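Local coordinates for FEZ-1 protein (Fluoribacter gormanii, PDB 5WCK) that probably hydrolyses beta-lactam antibiotics with a two-zinc active site, as a monomeric metallo-beta-lactamase of subclass B3, at residues 91-99 and 143-154; 175-184 and 249-260. The protein carries 2 engineered substitutions. One frame throughout, in Å; residues are numbered along the deposited sequence.

Contact 1 is a buried junction in the middle of the fold: it sets the end of strand 90-94, from one sheet, and the start of helix 95-103 against strand 139-145, from the other, and the zinc-binding loop after it. Contact 2 lies farther out, only partly buried, and lays a loop on helix 239-262. Contact 1 turns on a buried carboxylate, with apolar contacts beside it; contact 2 has an apolar centre with an amide, charges and waters at its margin. The two share no element but meet at H149, whose ND1 is hydrogen-bonded to G176 O and whose carbonyl O is hydrogen-bonded to Y181 OH.

Contact 1: residues 91-99 and 143-154; sequences YMVMDEDVS and AHLTPGHTRGCT. With ZN (zinc ion), chain D.
Behind the zinc site, the carboxylate of D97 takes hold of T150 and G152 in the loop that follows zinc ligand H149. T150 OG1 gives its proton to the syn lone pair of D97 OD2 at 2.8 Å, and G152 N makes a weak, bent bond to D97 OD1 (2.8 Å, 141°). Threonine suits this place because, with chi1 at 71°, OG1 faces the carboxylate; the T150 side chain also touches zinc ligand H71. Two waters add to the grip: one donates to both D97 OD2 and G152 O, the other donates to D97 OD1 and accepts from R151 N. Glycine suits position 152 because D97 N leaves no room for a CB, and E96 CB comes to 3.6 Å from G152 CA. Beside this polar knot M94 supplies the apolar part. Its thioether chain, bent at chi2 and chi3, curls so that CE meets A143 CB at 3.8 Å and CG lies 3.9 Å from L145 CD1. T154 OG1, next to M94 CB, donates in the carbonyl plane to G152 O and so helps fix that peptide. H149 NE2 binds zinc at 2.1 Å, with H71, H73 and a water completing the site. A zinc ligand in a loop, then a type I turn (T150 to C153) against the other sheet's strand-to-helix junction, is in keeping with the alpha-beta/beta-alpha sandwich of this superfamily.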
loop_
_atom_site.group_PDB
_atom_site.type_symbol
_atom_site.label_atom_id
_atom_site.label_comp_id
_atom_site.label_asym_id
_atom_site.label_seq_id
_atom_site.Cartn_x
_atom_site.Cartn_y
_atom_site.Cartn_z
ATOM N N TYR A 91 -14.448 2.333 4.669
ATOM C CA TYR A 91 -13.004 2.346 4.980
ATOM C C TYR A 91 -12.675 1.127 5.845
ATOM O O TYR A 91 -13.216 0.986 6.903
ATOM C CB TYR A 91 -12.721 3.624 5.766
ATOM C CG TYR A 91 -11.290 4.084 5.828
ATOM C CD1 TYR A 91 -10.312 3.554 5.018
ATOM C CD2 TYR A 91 -10.931 5.070 6.715
ATOM C CE1 TYR A 91 -9.009 4.009 5.078
ATOM C CE2 TYR A 91 -9.638 5.542 6.780
ATOM C CZ TYR A 91 -8.676 5.031 5.938
ATOM O OH TYR A 91 -7.414 5.526 6.028
ATOM N N MET A 92 -11.726 0.311 5.381
ATOM C CA MET A 92 -11.382 -0.903 6.088
ATOM C C MET A 92 -9.869 -0.874 6.339
ATOM O O MET A 92 -9.078 -0.628 5.414
ATOM C CB MET A 92 -11.772 -2.150 5.289
ATOM C CG MET A 92 -13.194 -2.105 4.767
ATOM S SD MET A 92 -13.662 -3.689 4.033
ATOM C CE MET A 92 -15.332 -3.267 3.528
ATOM N N VAL A 93 -9.482 -1.148 7.581
ATOM C CA VAL A 93 -8.101 -0.958 8.069
ATOM C C VAL A 93 -7.741 -2.109 9.022
ATOM O O VAL A 93 -8.515 -2.521 9.881
ATOM C CB VAL A 93 -7.905 0.409 8.750
ATOM C CG1 VAL A 93 -6.503 0.555 9.304
ATOM C CG2 VAL A 93 -8.228 1.571 7.840
ATOM N N MET A 94 -6.515 -2.634 8.862
ATOM C CA MET A 94 -5.923 -3.635 9.742
ATOM C C MET A 94 -5.943 -3.124 11.198
ATOM O O MET A 94 -5.508 -2.016 11.472
ATOM C CB MET A 94 -4.476 -3.895 9.315
ATOM C CG MET A 94 -3.789 -5.074 9.999
ATOM S SD MET A 94 -4.507 -6.720 9.708
ATOM C CE MET A 94 -4.026 -6.951 7.996
ATOM N N ASP A 95 -6.428 -3.993 12.093
ATOM C CA ASP A 95 -6.616 -3.780 13.524
ATOM C C ASP A 95 -5.488 -2.928 14.117
ATOM O O ASP A 95 -5.750 -1.883 14.738
ATOM C CB ASP A 95 -6.775 -5.127 14.218
ATOM C CG ASP A 95 -7.169 -5.060 15.688
ATOM O OD1 ASP A 95 -7.683 -4.000 16.122
ATOM O OD2 ASP A 95 -7.008 -6.093 16.373
ATOM N N GLU A 96 -4.245 -3.369 13.928
ATOM C CA GLU A 96 -3.101 -2.759 14.602
ATOM C C GLU A 96 -2.845 -1.315 14.158
ATOM O O GLU A 96 -2.138 -0.570 14.892
ATOM C CB GLU A 96 -1.849 -3.601 14.375
ATOM C CG GLU A 96 -1.838 -4.942 15.114
ATOM C CD GLU A 96 -2.615 -6.119 14.524
ATOM O OE1 GLU A 96 -3.327 -5.955 13.474
ATOM O OE2 GLU A 96 -2.545 -7.227 15.120
ATOM N N ASP A 97 -3.379 -0.893 12.995
ATOM C CA ASP A 97 -3.226 0.485 12.534
ATOM C C ASP A 97 -4.463 1.386 12.763
ATOM O O ASP A 97 -4.425 2.548 12.438
ATOM C CB ASP A 97 -2.843 0.535 11.057
ATOM C CG ASP A 97 -1.350 0.558 10.788
ATOM O OD1 ASP A 97 -0.552 0.585 11.765
ATOM O OD2 ASP A 97 -1.003 0.522 9.588
ATOM N N VAL A 98 -5.550 0.838 13.321
ATOM C CA VAL A 98 -6.811 1.583 13.487
ATOM C C VAL A 98 -6.596 2.792 14.401
ATOM O O VAL A 98 -7.082 3.888 14.086
ATOM C CB VAL A 98 -7.930 0.671 13.984
ATOM C CG1 VAL A 98 -9.152 1.485 14.433
ATOM C CG2 VAL A 98 -8.309 -0.338 12.900
ATOM N N SER A 99 -5.839 2.612 15.499
ATOM C CA SER A 99 -5.640 3.735 16.427
ATOM C C SER A 99 -5.035 4.939 15.694
ATOM O O SER A 99 -5.414 6.101 15.920
ATOM C CB SER A 99 -4.790 3.338 17.600
ATOM O OG SER A 99 -4.500 4.473 18.396
ATOM N N ALA A 143 -5.721 -9.544 2.965
ATOM C CA ALA A 143 -4.911 -8.666 3.802
ATOM C C ALA A 143 -3.882 -9.503 4.566
ATOM O O ALA A 143 -4.245 -10.374 5.355
ATOM C CB ALA A 143 -5.788 -7.920 4.762
ATOM N N HIS A 144 -2.599 -9.262 4.308
ATOM C CA HIS A 144 -1.533 -9.923 5.042
ATOM C C HIS A 144 -0.879 -8.913 5.974
ATOM O O HIS A 144 -0.389 -7.883 5.522
ATOM C CB HIS A 144 -0.478 -10.539 4.125
ATOM C CG HIS A 144 -1.036 -11.516 3.154
ATOM N ND1 HIS A 144 -1.063 -12.873 3.389
ATOM C CD2 HIS A 144 -1.621 -11.318 1.950
ATOM C CE1 HIS A 144 -1.593 -13.473 2.330
ATOM N NE2 HIS A 144 -1.944 -12.550 1.454
ATOM N N LEU A 145 -0.866 -9.231 7.268
ATOM C CA LEU A 145 -0.173 -8.398 8.227
ATOM C C LEU A 145 1.336 -8.606 8.047
ATOM O O LEU A 145 1.863 -9.706 8.296
ATOM C CB LEU A 145 -0.645 -8.755 9.638
ATOM C CG LEU A 145 -0.028 -7.968 10.787
ATOM C CD1 LEU A 145 -0.243 -6.490 10.656
ATOM C CD2 LEU A 145 -0.580 -8.466 12.111
ATOM N N THR A 146 2.008 -7.530 7.639
ATOM C CA THR A 146 3.447 -7.496 7.496
ATOM C C THR A 146 3.949 -6.307 8.293
ATOM O O THR A 146 4.254 -5.250 7.741
ATOM C CB THR A 146 3.852 -7.429 6.017
ATOM O OG1 THR A 146 3.271 -6.296 5.367
ATOM C CG2 THR A 146 3.449 -8.704 5.307
ATOM N N PRO A 147 3.979 -6.447 9.634
ATOM C CA PRO A 147 4.228 -5.311 10.512
ATOM C C PRO A 147 5.704 -4.945 10.648
ATOM O O PRO A 147 6.600 -5.664 10.193
ATOM C CB PRO A 147 3.663 -5.826 11.838
ATOM C CG PRO A 147 3.998 -7.296 11.819
ATOM C CD PRO A 147 3.811 -7.706 10.376
ATOM N N GLY A 148 5.915 -3.793 11.276
ATOM C CA GLY A 148 7.243 -3.236 11.538
ATOM C C GLY A 148 7.307 -1.781 11.115
ATOM O O GLY A 148 7.470 -0.875 11.951
ATOM N N HIS A 149 7.116 -1.543 9.808
ATOM C CA HIS A 149 7.066 -0.189 9.264
ATOM C C HIS A 149 5.952 0.618 9.940
ATOM O O HIS A 149 6.142 1.794 10.265
ATOM C CB HIS A 149 6.963 -0.217 7.732
ATOM C CG HIS A 149 6.959 1.148 7.149
ATOM N ND1 HIS A 149 8.118 1.864 6.908
ATOM C CD2 HIS A 149 5.925 1.948 6.815
ATOM C CE1 HIS A 149 7.783 3.065 6.426
ATOM N NE2 HIS A 149 6.439 3.139 6.360
ATOM N N THR A 150 4.777 -0.003 10.061
ATOM C CA THR A 150 3.743 0.404 11.000
ATOM C C THR A 150 3.263 -0.853 11.707
ATOM O O THR A 150 3.576 -1.975 11.310
ATOM C CB THR A 150 2.554 1.121 10.341
ATOM O OG1 THR A 150 1.818 0.158 9.585
ATOM C CG2 THR A 150 2.955 2.301 9.493
ATOM N N ARG A 151 2.541 -0.668 12.812
ATOM C CA ARG A 151 2.097 -1.822 13.591
ATOM C C ARG A 151 1.175 -2.714 12.754
ATOM O O ARG A 151 1.163 -3.933 12.946
ATOM C CB ARG A 151 1.313 -1.347 14.814
ATOM C CG ARG A 151 2.110 -0.508 15.795
ATOM C CD ARG A 151 1.178 -0.033 16.894
ATOM N NE ARG A 151 1.799 0.769 17.936
ATOM C CZ ARG A 151 2.460 0.300 18.982
ATOM N NH1 ARG A 151 2.681 -1.003 19.110
ATOM N NH2 ARG A 151 2.917 1.165 19.890
ATOM N N GLY A 152 0.390 -2.097 11.858
ATOM C CA GLY A 152 -0.612 -2.811 11.072
ATOM C C GLY A 152 -0.370 -2.783 9.573
ATOM O O GLY A 152 -1.308 -3.003 8.813
ATOM N N CYS A 153 0.873 -2.577 9.146
ATOM C CA CYS A 153 1.176 -2.507 7.723
ATOM C C CYS A 153 0.636 -3.756 7.031
ATOM O O CYS A 153 0.830 -4.890 7.529
ATOM C CB CYS A 153 2.677 -2.414 7.520
ATOM S SG CYS A 153 3.096 -2.277 5.766
ATOM N N THR A 154 -0.048 -3.522 5.905
ATOM C CA THR A 154 -0.799 -4.540 5.179
ATOM C C THR A 154 -0.178 -4.706 3.793
ATOM O O THR A 154 -0.069 -3.753 3.053
ATOM C CB THR A 154 -2.286 -4.185 5.080
ATOM O OG1 THR A 154 -2.765 -3.980 6.416
ATOM C CG2 THR A 154 -3.110 -5.251 4.378
HETATM ZN ZN ZN D . 5.216 4.727 5.809
HETATM O O HOH W 1 -4.760 -1.839 6.602
HETATM O O HOH W 2 -2.631 -0.620 7.806
HETATM O O HOH W 3 1.225 1.974 13.529
HETATM O O HOH W 4 5.383 6.009 4.324
#

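Contact 2: residues 175-184 and 249-260; sequences IGVNPGYKLV and KANDFYTELKKQ. With SO4 (sulfate ion), chain J.
L183 and V177 fill the apolar centre on the C-terminal helix. L183 CD1 sits 3.9 Å from F253 CE1 and 3.9 Å from E256 CG, one branch wedged between successive turns, while its CB lies near L257 CD1. V177 CG2 comes to the edge of the F253 ring, 3.9 Å from CD1, and V177 CG1 rests on the methylene CG of E256. At one end I175 CD1 packs on K249 CB at 3.5 Å, the side chains running antiparallel alongside each other; the lysine offers its alkyl part to the loop and carries its ammonium to D252 OD2, in a salt bridge, and to a sulfate probably from the crystallisation liquor (NZ to O4, 2.7 Å). At the other end a glutamine suits its place by having both a donor and an acceptor. Q260 OE1 receives L183 N almost straight (2.8 Å, 175°). NE2 donates to Y181 O, which lies out of the amide plane, and, in that plane, to E256 OE1 at 2.9 Å, which fixes the flip of the amide. A helix glutamine bonding the loop backbone beside an apolar L183-F253 contact seats a loop flanking the zinc site on the last helix of the alpha-beta/beta-alpha fold.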
loop_
_atom_site.group_PDB
_atom_site.type_symbol
_atom_site.label_atom_id
_atom_site.label_comp_id
_atom_site.label_asym_id
_atom_site.label_seq_id
_atom_site.Cartn_x
_atom_site.Cartn_y
_atom_site.Cartn_z
ATOM N N ILE A 175 8.362 -2.612 4.069
ATOM C CA ILE A 175 9.189 -3.208 5.165
ATOM C C ILE A 175 10.444 -2.322 5.327
ATOM O O ILE A 175 11.466 -2.805 5.741
ATOM C CB ILE A 175 9.499 -4.708 5.038
ATOM C CG1 ILE A 175 10.104 -5.046 3.685
ATOM C CG2 ILE A 175 8.255 -5.521 5.316
ATOM C CD1 ILE A 175 10.849 -6.339 3.741
ATOM N N GLY A 176 10.319 -1.043 4.980
ATOM C CA GLY A 176 11.396 -0.104 5.167
ATOM C C GLY A 176 11.543 0.315 6.617
ATOM O O GLY A 176 10.541 0.446 7.326
ATOM N N VAL A 177 12.787 0.530 7.041
ATOM C CA VAL A 177 13.074 1.097 8.349
ATOM C C VAL A 177 13.276 2.592 8.143
ATOM O O VAL A 177 14.254 2.979 7.497
ATOM C CB VAL A 177 14.313 0.470 9.006
ATOM C CG1 VAL A 177 14.594 1.072 10.378
ATOM C CG2 VAL A 177 14.200 -1.035 9.082
ATOM N N ASN A 178 12.372 3.426 8.655
ATOM C CA ASN A 178 12.498 4.867 8.454
ATOM C C ASN A 178 13.658 5.414 9.270
ATOM O O ASN A 178 13.988 4.911 10.332
ATOM C CB ASN A 178 11.227 5.618 8.814
ATOM C CG ASN A 178 10.158 5.488 7.746
ATOM O OD1 ASN A 178 10.388 4.896 6.683
ATOM N ND2 ASN A 178 8.993 6.073 7.992
ATOM N N PRO A 179 14.308 6.479 8.772
ATOM C CA PRO A 179 15.398 7.134 9.493
ATOM C C PRO A 179 14.976 7.524 10.907
ATOM O O PRO A 179 13.990 8.231 11.085
ATOM C CB PRO A 179 15.677 8.393 8.670
ATOM C CG PRO A 179 15.166 8.076 7.300
ATOM C CD PRO A 179 14.026 7.110 7.488
ATOM N N GLY A 180 15.716 7.027 11.898
ATOM C CA GLY A 180 15.425 7.353 13.278
ATOM C C GLY A 180 14.621 6.301 14.020
ATOM O O GLY A 180 14.550 6.357 15.251
ATOM N N TYR A 181 14.076 5.328 13.300
ATOM C CA TYR A 181 13.320 4.260 13.990
ATOM C C TYR A 181 14.282 3.545 14.949
ATOM O O TYR A 181 15.372 3.324 14.547
ATOM C CB TYR A 181 12.851 3.228 12.962
ATOM C CG TYR A 181 11.459 3.416 12.413
ATOM C CD1 TYR A 181 10.805 4.628 12.507
ATOM C CD2 TYR A 181 10.799 2.365 11.807
ATOM C CE1 TYR A 181 9.532 4.789 11.996
ATOM C CE2 TYR A 181 9.524 2.509 11.297
ATOM C CZ TYR A 181 8.883 3.726 11.400
ATOM O OH TYR A 181 7.618 3.885 10.916
ATOM N N LYS A 182 13.832 3.163 16.147
ATOM C CA LYS A 182 14.678 2.436 17.130
ATOM C C LYS A 182 14.278 0.956 17.105
ATOM O O LYS A 182 13.144 0.652 17.351
ATOM C CB LYS A 182 14.473 3.068 18.504
ATOM C CG LYS A 182 15.259 2.469 19.686
ATOM C CD LYS A 182 15.446 2.821 21.133
ATOM C CE LYS A 182 16.049 4.202 21.224
ATOM N NZ LYS A 182 17.485 4.182 20.864
ATOM N N LEU A 183 15.236 0.081 16.801
ATOM C CA LEU A 183 14.929 -1.360 16.673
ATOM C C LEU A 183 15.292 -2.159 17.932
ATOM O O LEU A 183 14.939 -3.317 17.975
ATOM C CB LEU A 183 15.741 -1.889 15.489
ATOM C CG LEU A 183 15.380 -1.284 14.134
ATOM C CD1 LEU A 183 16.289 -1.862 13.057
ATOM C CD2 LEU A 183 13.919 -1.536 13.797
ATOM N N VAL A 184 16.004 -1.545 18.871
ATOM C CA VAL A 184 16.487 -2.220 20.076
ATOM C C VAL A 184 15.887 -1.472 21.273
ATOM O O VAL A 184 16.087 -0.253 21.370
ATOM C CB VAL A 184 18.024 -2.178 20.162
ATOM C CG1 VAL A 184 18.535 -2.851 21.433
ATOM C CG2 VAL A 184 18.675 -2.779 18.916
ATOM N N LYS A 249 15.363 -5.645 0.967
ATOM C CA LYS A 249 14.801 -4.969 2.120
ATOM C C LYS A 249 15.050 -5.798 3.387
ATOM O O LYS A 249 15.258 -5.225 4.462
ATOM C CB LYS A 249 13.323 -4.636 1.924
ATOM C CG LYS A 249 13.031 -3.627 0.826
ATOM C CD LYS A 249 13.879 -2.353 0.878
ATOM C CE LYS A 249 13.810 -1.619 2.199
ATOM N NZ LYS A 249 14.738 -0.458 2.185
ATOM N N ALA A 250 15.075 -7.136 3.278
ATOM C CA ALA A 250 15.414 -7.966 4.437
ATOM C C ALA A 250 16.864 -7.671 4.850
ATOM O O ALA A 250 17.179 -7.489 6.034
ATOM C CB ALA A 250 15.210 -9.423 4.108
ATOM N N ASN A 251 17.763 -7.587 3.860
ATOM C CA ASN A 251 19.154 -7.297 4.133
ATOM C C ASN A 251 19.281 -5.885 4.731
ATOM O O ASN A 251 20.040 -5.686 5.677
ATOM C CB ASN A 251 20.002 -7.496 2.875
ATOM C CG ASN A 251 20.225 -8.966 2.573
ATOM O OD1 ASN A 251 20.201 -9.794 3.481
ATOM N ND2 ASN A 251 20.419 -9.301 1.304
ATOM N N ASP A 252 18.539 -4.903 4.194
ATOM C CA ASP A 252 18.550 -3.519 4.700
ATOM C C ASP A 252 18.136 -3.490 6.182
ATOM O O ASP A 252 18.709 -2.740 6.982
ATOM C CB ASP A 252 17.632 -2.607 3.887
ATOM C CG ASP A 252 18.085 -2.330 2.459
ATOM O OD1 ASP A 252 19.262 -2.629 2.146
ATOM O OD2 ASP A 252 17.234 -1.833 1.643
ATOM N N PHE A 253 17.134 -4.292 6.545
ATOM C CA PHE A 253 16.672 -4.350 7.914
ATOM C C PHE A 253 17.809 -4.854 8.813
ATOM O O PHE A 253 18.105 -4.245 9.859
ATOM C CB PHE A 253 15.418 -5.217 8.076
ATOM C CG PHE A 253 15.147 -5.564 9.515
ATOM C CD1 PHE A 253 14.525 -4.663 10.365
ATOM C CD2 PHE A 253 15.573 -6.767 10.053
ATOM C CE1 PHE A 253 14.343 -4.959 11.700
ATOM C CE2 PHE A 253 15.375 -7.074 11.386
ATOM C CZ PHE A 253 14.763 -6.168 12.209
ATOM N N TYR A 254 18.452 -5.957 8.418
ATOM C CA TYR A 254 19.534 -6.524 9.220
ATOM C C TYR A 254 20.765 -5.619 9.241
ATOM O O TYR A 254 21.488 -5.581 10.241
ATOM C CB TYR A 254 19.852 -7.960 8.808
ATOM C CG TYR A 254 18.949 -8.967 9.472
ATOM C CD1 TYR A 254 19.240 -9.458 10.734
ATOM C CD2 TYR A 254 17.761 -9.360 8.889
ATOM C CE1 TYR A 254 18.401 -10.349 11.370
ATOM C CE2 TYR A 254 16.910 -10.245 9.508
ATOM C CZ TYR A 254 17.231 -10.742 10.752
ATOM O OH TYR A 254 16.386 -11.616 11.344
ATOM N N THR A 255 21.008 -4.878 8.160
ATOM C CA THR A 255 22.074 -3.892 8.141
ATOM C C THR A 255 21.806 -2.802 9.195
ATOM O O THR A 255 22.745 -2.354 9.897
ATOM C CB THR A 255 22.258 -3.289 6.745
ATOM O OG1 THR A 255 22.720 -4.347 5.905
ATOM C CG2 THR A 255 23.260 -2.150 6.745
ATOM N N GLU A 256 20.563 -2.331 9.272
ATOM C CA GLU A 256 20.203 -1.267 10.221
ATOM C C GLU A 256 20.248 -1.820 11.651
ATOM O O GLU A 256 20.684 -1.143 12.572
ATOM C CB GLU A 256 18.842 -0.656 9.895
ATOM C CG GLU A 256 18.450 0.468 10.815
ATOM C CD GLU A 256 19.371 1.685 10.870
ATOM O OE1 GLU A 256 19.276 2.430 11.885
ATOM O OE2 GLU A 256 20.162 1.905 9.901
ATOM N N LEU A 257 19.817 -3.073 11.827
ATOM C CA LEU A 257 19.882 -3.705 13.118
ATOM C C LEU A 257 21.337 -3.828 13.575
ATOM O O LEU A 257 21.671 -3.471 14.719
ATOM C CB LEU A 257 19.174 -5.056 13.053
ATOM C CG LEU A 257 19.178 -5.839 14.364
ATOM C CD1 LEU A 257 18.275 -5.176 15.405
ATOM C CD2 LEU A 257 18.755 -7.263 14.119
ATOM N N LYS A 258 22.213 -4.284 12.677
ATOM C CA LYS A 258 23.669 -4.354 12.960
ATOM C C LYS A 258 24.192 -2.976 13.388
ATOM O O LYS A 258 24.988 -2.844 14.333
ATOM C CB LYS A 258 24.399 -4.871 11.714
ATOM C CG LYS A 258 25.912 -4.772 11.756
ATOM C CD LYS A 258 26.593 -5.428 10.594
ATOM C CE LYS A 258 28.089 -5.196 10.569
ATOM N NZ LYS A 258 28.445 -3.797 10.230
ATOM N N LYS A 259 23.809 -1.925 12.654
ATOM C CA LYS A 259 24.295 -0.567 12.994
ATOM C C LYS A 259 23.848 -0.194 14.412
ATOM O O LYS A 259 24.624 0.369 15.219
ATOM C CB LYS A 259 23.788 0.428 11.945
ATOM C CG LYS A 259 24.286 1.841 12.152
ATOM C CD LYS A 259 23.950 2.758 10.993
ATOM C CE LYS A 259 24.618 4.100 11.129
ATOM N NZ LYS A 259 24.343 4.927 9.932
ATOM N N GLN A 260 22.596 -0.506 14.754
ATOM C CA GLN A 260 22.050 -0.105 16.063
ATOM C C GLN A 260 22.663 -0.925 17.204
ATOM O O GLN A 260 22.804 -0.420 18.328
ATOM C CB GLN A 260 20.525 -0.120 16.040
ATOM C CG GLN A 260 19.958 0.962 15.133
ATOM C CD GLN A 260 18.465 1.138 15.272
ATOM O OE1 GLN A 260 17.889 0.832 16.324
ATOM N NE2 GLN A 260 17.825 1.621 14.208
HETATM S S SO4 J . 13.034 1.268 -0.881
HETATM O O1 SO4 J . 12.691 2.636 -1.305
HETATM O O2 SO4 J . 11.788 0.514 -0.554
HETATM O O3 SO4 J . 13.760 0.577 -1.975
HETATM O O4 SO4 J . 13.885 1.348 0.330
HETATM O O HOH W 5 14.180 -2.898 5.594
HETATM O O HOH W 6 14.942 -0.278 5.234
HETATM O O HOH W 7 17.171 4.613 12.524
HETATM O O HOH W 8 19.074 2.006 18.729
#